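Local coordinates for toll-like receptor 13 (Mus musculus, PDB 4Z0C), which recognises bacterial 23S rRNA as an innate immune receptor, here through its leucine-rich-repeat ectodomain, and signals through MYD88 and TRAF6 to activate NF-kappa-B, at residues A[100-105]-A[123-128]; A[106-111]-A[130-135]; A[119-124]-A[146-151]. All blocks are in the same frame, centred on the assembly; numbering follows the deposited sequence.

Interaction 1. Residues A[100-105]-A[123-128]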
loop_
_atom_site.group_PDB
_atom_site.type_symbol
_atom_site.label_atom_id
_atom_site.label_comp_id
_atom_site.label_asym_id
_atom_site.label_seq_id
_atom_site.Cartn_x
_atom_site.Cartn_y
_atom_site.Cartn_z
ATOM N N ASN A 100 35.741 26.676 -29.806
ATOM C CA ASN A 100 34.986 27.124 -30.969
ATOM C C ASN A 100 34.314 25.973 -31.732
ATOM O O ASN A 100 34.549 25.783 -32.926
ATOM C CB ASN A 100 35.942 27.887 -31.865
ATOM C CG ASN A 100 36.620 29.020 -31.123
ATOM O OD1 ASN A 100 35.971 29.980 -30.712
ATOM N ND2 ASN A 100 37.921 28.882 -30.884
ATOM N N SER A 101 33.482 25.204 -31.029
ATOM C CA SER A 101 32.829 24.018 -31.590
ATOM C C SER A 101 31.437 24.208 -32.220
ATOM O O SER A 101 30.834 23.248 -32.685
ATOM C CB SER A 101 32.733 22.959 -30.491
ATOM O OG SER A 101 33.905 22.940 -29.689
ATOM N N PHE A 102 30.966 25.442 -32.305
ATOM C CA PHE A 102 29.576 25.734 -32.676
ATOM C C PHE A 102 29.224 26.162 -34.104
ATOM O O PHE A 102 28.126 26.676 -34.328
ATOM C CB PHE A 102 29.003 26.725 -31.661
ATOM C CG PHE A 102 29.163 26.261 -30.250
ATOM C CD1 PHE A 102 28.312 25.290 -29.728
ATOM C CD2 PHE A 102 30.227 26.700 -29.482
ATOM C CE1 PHE A 102 28.472 24.835 -28.437
ATOM C CE2 PHE A 102 30.393 26.238 -28.192
ATOM C CZ PHE A 102 29.512 25.303 -27.669
ATOM N N GLU A 103 30.131 25.981 -35.060
ATOM C CA GLU A 103 29.813 26.361 -36.434
ATOM C C GLU A 103 28.660 25.511 -36.994
ATOM O O GLU A 103 28.592 24.303 -36.788
ATOM C CB GLU A 103 31.049 26.256 -37.335
ATOM C CG GLU A 103 31.041 27.236 -38.520
ATOM C CD GLU A 103 31.432 28.679 -38.145
ATOM O OE1 GLU A 103 32.327 28.871 -37.290
ATOM O OE2 GLU A 103 30.839 29.624 -38.714
ATOM N N GLY A 104 27.746 26.177 -37.690
ATOM C CA GLY A 104 26.594 25.532 -38.287
ATOM C C GLY A 104 25.305 25.708 -37.515
ATOM O O GLY A 104 24.215 25.478 -38.037
ATOM N N LEU A 105 25.409 26.154 -36.270
ATOM C CA LEU A 105 24.231 26.202 -35.415
ATOM C C LEU A 105 23.504 27.519 -35.595
ATOM O O LEU A 105 23.184 28.199 -34.617
ATOM C CB LEU A 105 24.618 25.964 -33.960
ATOM C CG LEU A 105 25.128 24.541 -33.740
ATOM C CD1 LEU A 105 25.825 24.422 -32.403
ATOM C CD2 LEU A 105 23.971 23.531 -33.843
ATOM N N LYS A 123 36.779 33.523 -26.637
ATOM C CA LYS A 123 36.210 34.770 -27.131
ATOM C C LYS A 123 35.277 34.591 -28.326
ATOM O O LYS A 123 34.264 35.282 -28.441
ATOM C CB LYS A 123 37.347 35.708 -27.537
ATOM C CG LYS A 123 36.945 37.163 -27.650
ATOM C CD LYS A 123 38.153 38.047 -27.976
ATOM C CE LYS A 123 39.042 37.407 -29.029
ATOM N NZ LYS A 123 38.770 37.953 -30.392
ATOM N N ASP A 124 35.618 33.663 -29.211
ATOM C CA ASP A 124 34.868 33.484 -30.455
ATOM C C ASP A 124 34.020 32.226 -30.484
ATOM O O ASP A 124 33.560 31.816 -31.555
ATOM C CB ASP A 124 35.808 33.464 -31.655
ATOM C CG ASP A 124 36.594 34.744 -31.794
ATOM O OD1 ASP A 124 35.962 35.826 -31.809
ATOM O OD2 ASP A 124 37.839 34.666 -31.877
ATOM N N ALA A 125 33.826 31.601 -29.323
ATOM C CA ALA A 125 33.077 30.351 -29.281
ATOM C C ALA A 125 31.665 30.518 -29.845
ATOM O O ALA A 125 31.213 29.688 -30.609
ATOM C CB ALA A 125 33.048 29.793 -27.888
ATOM N N PHE A 126 31.004 31.627 -29.521
ATOM C CA PHE A 126 29.578 31.803 -29.836
ATOM C C PHE A 126 29.251 32.598 -31.111
ATOM O O PHE A 126 28.077 32.857 -31.393
ATOM C CB PHE A 126 28.850 32.419 -28.622
ATOM C CG PHE A 126 28.931 31.584 -27.386
ATOM C CD1 PHE A 126 28.893 30.193 -27.468
ATOM C CD2 PHE A 126 29.064 32.173 -26.141
ATOM C CE1 PHE A 126 28.965 29.412 -26.326
ATOM C CE2 PHE A 126 29.141 31.394 -24.990
ATOM C CZ PHE A 126 29.092 30.015 -25.088
ATOM N N THR A 127 30.278 32.990 -31.865
ATOM C CA THR A 127 30.092 33.727 -33.129
ATOM C C THR A 127 29.053 33.179 -34.135
ATOM O O THR A 127 28.249 33.958 -34.663
ATOM C CB THR A 127 31.443 33.964 -33.854
ATOM O OG1 THR A 127 32.337 34.669 -32.978
ATOM C CG2 THR A 127 31.228 34.793 -35.103
ATOM N N PRO A 128 29.033 31.850 -34.383
ATOM C CA PRO A 128 27.988 31.361 -35.300
ATOM C C PRO A 128 26.566 31.449 -34.720
ATOM O O PRO A 128 25.604 31.291 -35.469
ATOM C CB PRO A 128 28.359 29.887 -35.521
ATOM C CG PRO A 128 29.765 29.751 -35.076
ATOM C CD PRO A 128 29.968 30.773 -34.000
#
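Aromatic packing forms the inner part of this contact. The rings of Phe-102 and Phe-126 run side by side and point the same way, and in both residues CG stands anti to the carbonyl carbon (chi1 -53° and -60°). Their planes are inclined at 51° with centroids 5.7 Å apart, an oblique pairing in which CE2 of Phe-102 approaches CE1 of Phe-126 to 3.9 Å. The methyl CB of Ala-125 lies over one face of the Phe-126 ring, towards its rim, and also comes near CE2 of Phe-102 at 4.4 Å.

Contacts between carbon and oxygen make up a second group. The carbonyl O of Ala-125 sits at the edge of the Phe-102 ring, close to its plane and 3.3 Å from CD2. Further out, the Pro-128 ring settles on the type II turn from Phe-102 to Leu-105, its CB 3.4 Å from the carbonyl O of Phe-102. The side chain of Glu-103, bent at chi2, crosses this proline at about a right angle, with OE1 3.5 Å from CG of Pro-128.

The chemistry is therefore graded from inside to outside: two phenylalanines, at the position of the phenylalanine spine known from leucine-rich repeats, pack the loops of LRR 3 and LRR 4 together through apolar surface, while Pro-128 and the carboxylate of Glu-103 cover the partly exposed outer side.

Interaction 2. Residues A[106-111]-A[130-135]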
loop_
_atom_site.group_PDB
_atom_site.type_symbol
_atom_site.label_atom_id
_atom_site.label_comp_id
_atom_site.label_asym_id
_atom_site.label_seq_id
_atom_site.Cartn_x
_atom_site.Cartn_y
_atom_site.Cartn_z
ATOM N N SER A 106 23.221 27.853 -36.852
ATOM C CA SER A 106 22.766 29.201 -37.200
ATOM C C SER A 106 21.316 29.472 -36.817
ATOM O O SER A 106 20.854 30.612 -36.902
ATOM C CB SER A 106 23.024 29.516 -38.689
ATOM O OG SER A 106 22.061 28.907 -39.523
ATOM N N SER A 107 20.609 28.431 -36.385
ATOM C CA SER A 107 19.251 28.587 -35.863
ATOM C C SER A 107 19.131 28.340 -34.347
ATOM O O SER A 107 18.049 28.485 -33.783
ATOM C CB SER A 107 18.289 27.660 -36.604
ATOM O OG SER A 107 18.057 28.109 -37.920
ATOM N N LEU A 108 20.229 27.960 -33.698
ATOM C CA LEU A 108 20.205 27.620 -32.270
ATOM C C LEU A 108 19.613 28.742 -31.432
ATOM O O LEU A 108 20.150 29.848 -31.422
ATOM C CB LEU A 108 21.609 27.310 -31.760
ATOM C CG LEU A 108 21.677 26.501 -30.472
ATOM C CD1 LEU A 108 21.219 25.076 -30.756
ATOM C CD2 LEU A 108 23.078 26.517 -29.926
ATOM N N LYS A 109 18.507 28.455 -30.747
ATOM C CA LYS A 109 17.837 29.430 -29.882
ATOM C C LYS A 109 18.179 29.279 -28.408
ATOM O O LYS A 109 18.241 30.270 -27.676
ATOM C CB LYS A 109 16.322 29.379 -30.071
ATOM C CG LYS A 109 15.871 30.118 -31.304
ATOM C CD LYS A 109 14.394 29.936 -31.574
ATOM C CE LYS A 109 13.538 30.518 -30.485
ATOM N NZ LYS A 109 12.141 30.034 -30.634
ATOM N N THR A 110 18.381 28.047 -27.963
ATOM C CA THR A 110 18.760 27.813 -26.567
ATOM C C THR A 110 19.913 26.821 -26.408
ATOM O O THR A 110 19.961 25.783 -27.057
ATOM C CB THR A 110 17.551 27.487 -25.623
ATOM O OG1 THR A 110 17.826 26.293 -24.878
ATOM C CG2 THR A 110 16.257 27.321 -26.381
ATOM N N LEU A 111 20.880 27.197 -25.582
ATOM C CA LEU A 111 22.049 26.365 -25.353
ATOM C C LEU A 111 22.192 26.157 -23.851
ATOM O O LEU A 111 22.369 27.120 -23.100
ATOM C CB LEU A 111 23.296 27.040 -25.912
ATOM C CG LEU A 111 24.632 26.369 -25.606
ATOM C CD1 LEU A 111 24.686 24.971 -26.163
ATOM C CD2 LEU A 111 25.782 27.201 -26.164
ATOM N N ILE A 130 24.003 33.257 -34.172
ATOM C CA ILE A 130 23.310 34.499 -34.486
ATOM C C ILE A 130 21.843 34.562 -34.050
ATOM O O ILE A 130 21.223 35.623 -34.163
ATOM C CB ILE A 130 23.383 34.806 -35.988
ATOM C CG1 ILE A 130 22.882 33.592 -36.779
ATOM C CG2 ILE A 130 24.818 35.156 -36.395
ATOM C CD1 ILE A 130 22.382 33.928 -38.139
ATOM N N LYS A 131 21.292 33.441 -33.568
ATOM C CA LYS A 131 19.892 33.397 -33.128
ATOM C C LYS A 131 19.721 33.068 -31.636
ATOM O O LYS A 131 18.594 33.019 -31.131
ATOM C CB LYS A 131 19.099 32.380 -33.953
ATOM C CG LYS A 131 19.005 32.691 -35.432
ATOM C CD LYS A 131 17.650 33.280 -35.797
ATOM C CE LYS A 131 17.741 34.085 -37.088
ATOM N NZ LYS A 131 16.706 33.710 -38.089
ATOM N N LEU A 132 20.841 32.883 -30.938
ATOM C CA LEU A 132 20.832 32.418 -29.566
ATOM C C LEU A 132 20.145 33.422 -28.640
ATOM O O LEU A 132 20.616 34.554 -28.478
ATOM C CB LEU A 132 22.256 32.162 -29.088
ATOM C CG LEU A 132 22.282 31.333 -27.807
ATOM C CD1 LEU A 132 21.751 29.946 -28.149
ATOM C CD2 LEU A 132 23.686 31.248 -27.233
ATOM N N LYS A 133 19.028 33.000 -28.050
ATOM C CA LYS A 133 18.234 33.825 -27.146
ATOM C C LYS A 133 18.473 33.485 -25.667
ATOM O O LYS A 133 18.427 34.369 -24.798
ATOM C CB LYS A 133 16.748 33.638 -27.446
ATOM C CG LYS A 133 16.198 34.366 -28.645
ATOM C CD LYS A 133 14.781 33.873 -28.933
ATOM C CE LYS A 133 13.834 35.005 -29.294
ATOM N NZ LYS A 133 12.961 35.285 -28.112
ATOM N N TYR A 134 18.691 32.197 -25.395
ATOM C CA TYR A 134 18.809 31.676 -24.031
ATOM C C TYR A 134 20.099 30.884 -23.840
ATOM O O TYR A 134 20.386 29.959 -24.593
ATOM C CB TYR A 134 17.587 30.801 -23.694
ATOM C CG TYR A 134 16.281 31.417 -24.163
ATOM C CD1 TYR A 134 15.754 32.531 -23.513
ATOM C CD2 TYR A 134 15.573 30.891 -25.248
ATOM C CE1 TYR A 134 14.572 33.125 -23.921
ATOM C CE2 TYR A 134 14.371 31.479 -25.669
ATOM C CZ TYR A 134 13.880 32.601 -24.990
ATOM O OH TYR A 134 12.704 33.219 -25.362
ATOM N N LEU A 135 20.888 31.273 -22.850
ATOM C CA LEU A 135 22.133 30.581 -22.551
ATOM C C LEU A 135 22.196 30.267 -21.059
ATOM O O LEU A 135 22.150 31.186 -20.226
ATOM C CB LEU A 135 23.335 31.450 -22.919
ATOM C CG LEU A 135 24.712 30.866 -22.599
ATOM C CD1 LEU A 135 24.902 29.575 -23.344
ATOM C CD2 LEU A 135 25.823 31.840 -22.946
HETATM O O HOH W 1 21.919 30.848 -33.306
#
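Leu-108, Leu-111, Leu-132 and Leu-135 all hold CG anti to the backbone N (chi1 within about 20° of 180°), so equivalent leucines of the two segments lie alongside each other and point the same way. CD2 of Leu-111 meets CD1 of Leu-135 at 3.8 Å, and CD1 of Leu-132 reaches CB of Leu-111 at 4.0 Å while also packing against the Leu-108 branch. In Tyr-134, CG is instead anti to the carbonyl carbon (chi1 -43°), which sets CB of Lys-133 over the centre of one ring face and brings the ring edge at CD2 to 3.8 Å from CG2 of Thr-110.

The backbone supplies the polar part. Thr-110 pairs with Tyr-134, and Leu-111 with Leu-135, in parallel register. The carbonyl O of Lys-109 is gripped twice: Tyr-134 N approaches nearly along the C=O axis at 3.0 Å, and Lys-133 N, at 2.9 Å, lies in the carbonyl plane on a lone pair. Leu-111 N then donates to Tyr-134 O at 3.0 Å. Before the strands begin, a water bridges the segments, donating to Leu-108 O and accepting from Lys-131 N. The alkyl chains of Lys-109 and Lys-133 run side by side, their like-charged NZ atoms 5.9 Å apart.

Strand 110-112 is thus held between strand 87-89 and strand 134-136, with strand 160-162 next alongside the latter. Leu-88 extends the leucine ladder on the side of Leu-108 and Leu-111, and Leu-161 continues it beyond Leu-135.

Interaction 3. Residues A[119-124]-A[146-151]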
loop_
_atom_site.group_PDB
_atom_site.type_symbol
_atom_site.label_atom_id
_atom_site.label_comp_id
_atom_site.label_asym_id
_atom_site.label_seq_id
_atom_site.Cartn_x
_atom_site.Cartn_y
_atom_site.Cartn_z
ATOM N N THR A 119 35.342 26.792 -16.739
ATOM C CA THR A 119 36.037 27.952 -16.167
ATOM C C THR A 119 36.154 29.079 -17.184
ATOM O O THR A 119 36.098 30.252 -16.817
ATOM C CB THR A 119 37.456 27.610 -15.674
ATOM O OG1 THR A 119 38.200 27.013 -16.736
ATOM C CG2 THR A 119 37.412 26.650 -14.495
ATOM N N HIS A 120 36.305 28.727 -18.461
ATOM C CA HIS A 120 36.504 29.727 -19.519
ATOM C C HIS A 120 35.768 29.409 -20.809
ATOM O O HIS A 120 35.550 28.247 -21.159
ATOM C CB HIS A 120 37.991 29.896 -19.839
ATOM C CG HIS A 120 38.796 30.463 -18.714
ATOM N ND1 HIS A 120 39.435 29.676 -17.780
ATOM C CD2 HIS A 120 39.076 31.745 -18.375
ATOM C CE1 HIS A 120 40.067 30.446 -16.914
ATOM N NE2 HIS A 120 39.866 31.708 -17.254
ATOM N N ILE A 121 35.424 30.460 -21.542
ATOM C CA ILE A 121 34.805 30.306 -22.847
ATOM C C ILE A 121 35.615 31.136 -23.823
ATOM O O ILE A 121 35.861 32.321 -23.579
ATOM C CB ILE A 121 33.364 30.827 -22.861
ATOM C CG1 ILE A 121 32.510 30.107 -21.807
ATOM C CG2 ILE A 121 32.767 30.666 -24.249
ATOM C CD1 ILE A 121 31.035 30.455 -21.879
ATOM N N HIS A 122 36.046 30.520 -24.918
ATOM C CA HIS A 122 36.852 31.231 -25.890
ATOM C C HIS A 122 36.070 32.412 -26.448
ATOM O O HIS A 122 34.856 32.316 -26.672
ATOM C CB HIS A 122 37.322 30.327 -27.030
ATOM C CG HIS A 122 38.294 31.003 -27.948
ATOM N ND1 HIS A 122 37.897 31.729 -29.048
ATOM C CD2 HIS A 122 39.645 31.093 -27.903
ATOM C CE1 HIS A 122 38.964 32.225 -29.653
ATOM N NE2 HIS A 122 40.035 31.855 -28.974
ATOM N N LYS A 123 36.779 33.523 -26.637
ATOM C CA LYS A 123 36.210 34.770 -27.131
ATOM C C LYS A 123 35.277 34.591 -28.326
ATOM O O LYS A 123 34.264 35.282 -28.441
ATOM C CB LYS A 123 37.347 35.708 -27.537
ATOM C CG LYS A 123 36.945 37.163 -27.650
ATOM C CD LYS A 123 38.153 38.047 -27.976
ATOM C CE LYS A 123 39.042 37.407 -29.029
ATOM N NZ LYS A 123 38.770 37.953 -30.392
ATOM N N ASP A 124 35.618 33.663 -29.211
ATOM C CA ASP A 124 34.868 33.484 -30.455
ATOM C C ASP A 124 34.020 32.226 -30.484
ATOM O O ASP A 124 33.560 31.816 -31.555
ATOM C CB ASP A 124 35.808 33.464 -31.655
ATOM C CG ASP A 124 36.594 34.744 -31.794
ATOM O OD1 ASP A 124 35.962 35.826 -31.809
ATOM O OD2 ASP A 124 37.839 34.666 -31.877
ATOM N N SER A 146 34.687 38.731 -16.629
ATOM C CA SER A 146 35.151 39.461 -17.831
ATOM C C SER A 146 35.190 38.560 -19.041
ATOM O O SER A 146 34.722 38.936 -20.111
ATOM C CB SER A 146 36.538 40.095 -17.634
ATOM O OG SER A 146 36.507 41.126 -16.656
ATOM N N GLY A 147 35.741 37.363 -18.860
ATOM C CA GLY A 147 35.825 36.382 -19.930
ATOM C C GLY A 147 34.477 35.948 -20.485
ATOM O O GLY A 147 34.346 35.715 -21.677
ATOM N N ILE A 148 33.482 35.805 -19.615
ATOM C CA ILE A 148 32.137 35.460 -20.066
ATOM C C ILE A 148 31.558 36.607 -20.888
ATOM O O ILE A 148 30.966 36.384 -21.937
ATOM C CB ILE A 148 31.178 35.137 -18.886
ATOM C CG1 ILE A 148 31.732 33.994 -18.040
ATOM C CG2 ILE A 148 29.795 34.774 -19.423
ATOM C CD1 ILE A 148 31.868 32.711 -18.817
ATOM N N LEU A 149 31.730 37.836 -20.407
ATOM C CA LEU A 149 31.277 39.017 -21.144
ATOM C C LEU A 149 31.912 39.130 -22.529
ATOM O O LEU A 149 31.240 39.494 -23.493
ATOM C CB LEU A 149 31.512 40.293 -20.339
ATOM C CG LEU A 149 30.464 40.602 -19.274
ATOM C CD1 LEU A 149 30.914 41.769 -18.425
ATOM C CD2 LEU A 149 29.131 40.909 -19.928
ATOM N N GLU A 150 33.198 38.814 -22.630
ATOM C CA GLU A 150 33.865 38.774 -23.930
ATOM C C GLU A 150 33.184 37.793 -24.857
ATOM O O GLU A 150 33.048 38.042 -26.056
ATOM C CB GLU A 150 35.335 38.377 -23.773
ATOM C CG GLU A 150 36.253 39.500 -23.297
ATOM C CD GLU A 150 36.473 40.563 -24.364
ATOM O OE1 GLU A 150 36.041 41.718 -24.162
ATOM O OE2 GLU A 150 37.092 40.240 -25.405
ATOM N N ALA A 151 32.750 36.673 -24.293
ATOM C CA ALA A 151 32.215 35.581 -25.102
ATOM C C ALA A 151 30.771 35.818 -25.511
ATOM O O ALA A 151 30.321 35.295 -26.520
ATOM C CB ALA A 151 32.364 34.254 -24.379
HETATM O O HOH W 2 35.438 35.044 -23.851
HETATM O O HOH W 3 31.768 33.841 -28.754
#
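Ile-121 points from its short strand towards helix 145-152, and each of its side-chain carbons finds a partner there. CB lies 3.9 Å from CB of Ala-151. The CG2 branch of Ile-121, anti to the backbone N, comes closer to CB of Ala-151, at 3.6 Å. CG1, anti to the carbonyl carbon (chi1 -58°), leads the other way to CD1 of Ile-148, and the chain ends with its own CD1 3.9 Å from that atom. The two isoleucines cross obliquely, so the forked side chain of Ile-121 spans one turn of the helix.

Two waters join the backbones on the polar side. One donates to Ile-121 O at 2.8 Å and to Gly-147 O; the other donates to Lys-123 O and to Ala-151 O at 3.0 Å. Towards the outside, Lys-123 runs alongside Glu-150, placing its CD 3.5 Å from OE2. The chain then bends, leaving NZ of Lys-123 5.7 Å from OE2 of Glu-150 and in a long salt bridge with Asp-124, whereas OE1 of Glu-150 pairs with Arg-176. The Asp-124 backbone N donates to ND1 of His-122.

Such packing belongs to the convex side of a leucine-rich-repeat solenoid, where a short strand in LRR 4 gives way to a helix in LRR 5 and buried aliphatic side chains join the successive coils.

Interactions 1 and 2 both join neighbouring coils of the solenoid, with centres about 11 Å apart, and their segments alternate along the chain: 100-105 runs directly into 106-111, and 123-128 precedes 130-135. Interaction 3 shares Lys-123 and Asp-124 with interaction 1, has its centre about 12 Å away and carries the packing on to helix 145-152; it does not touch interaction 2 (centres about 17 Å apart). Phe-126 connects all three, packing on Leu-111 and Leu-135 of interaction 2 and on Ile-121 of interaction 3. Parallel strands, loops and outer elements of LRR 3 to LRR 5 are thereby fastened into a continuous ectodomain scaffold, the nearest atoms lying about 16 Å or more from the bound RNA.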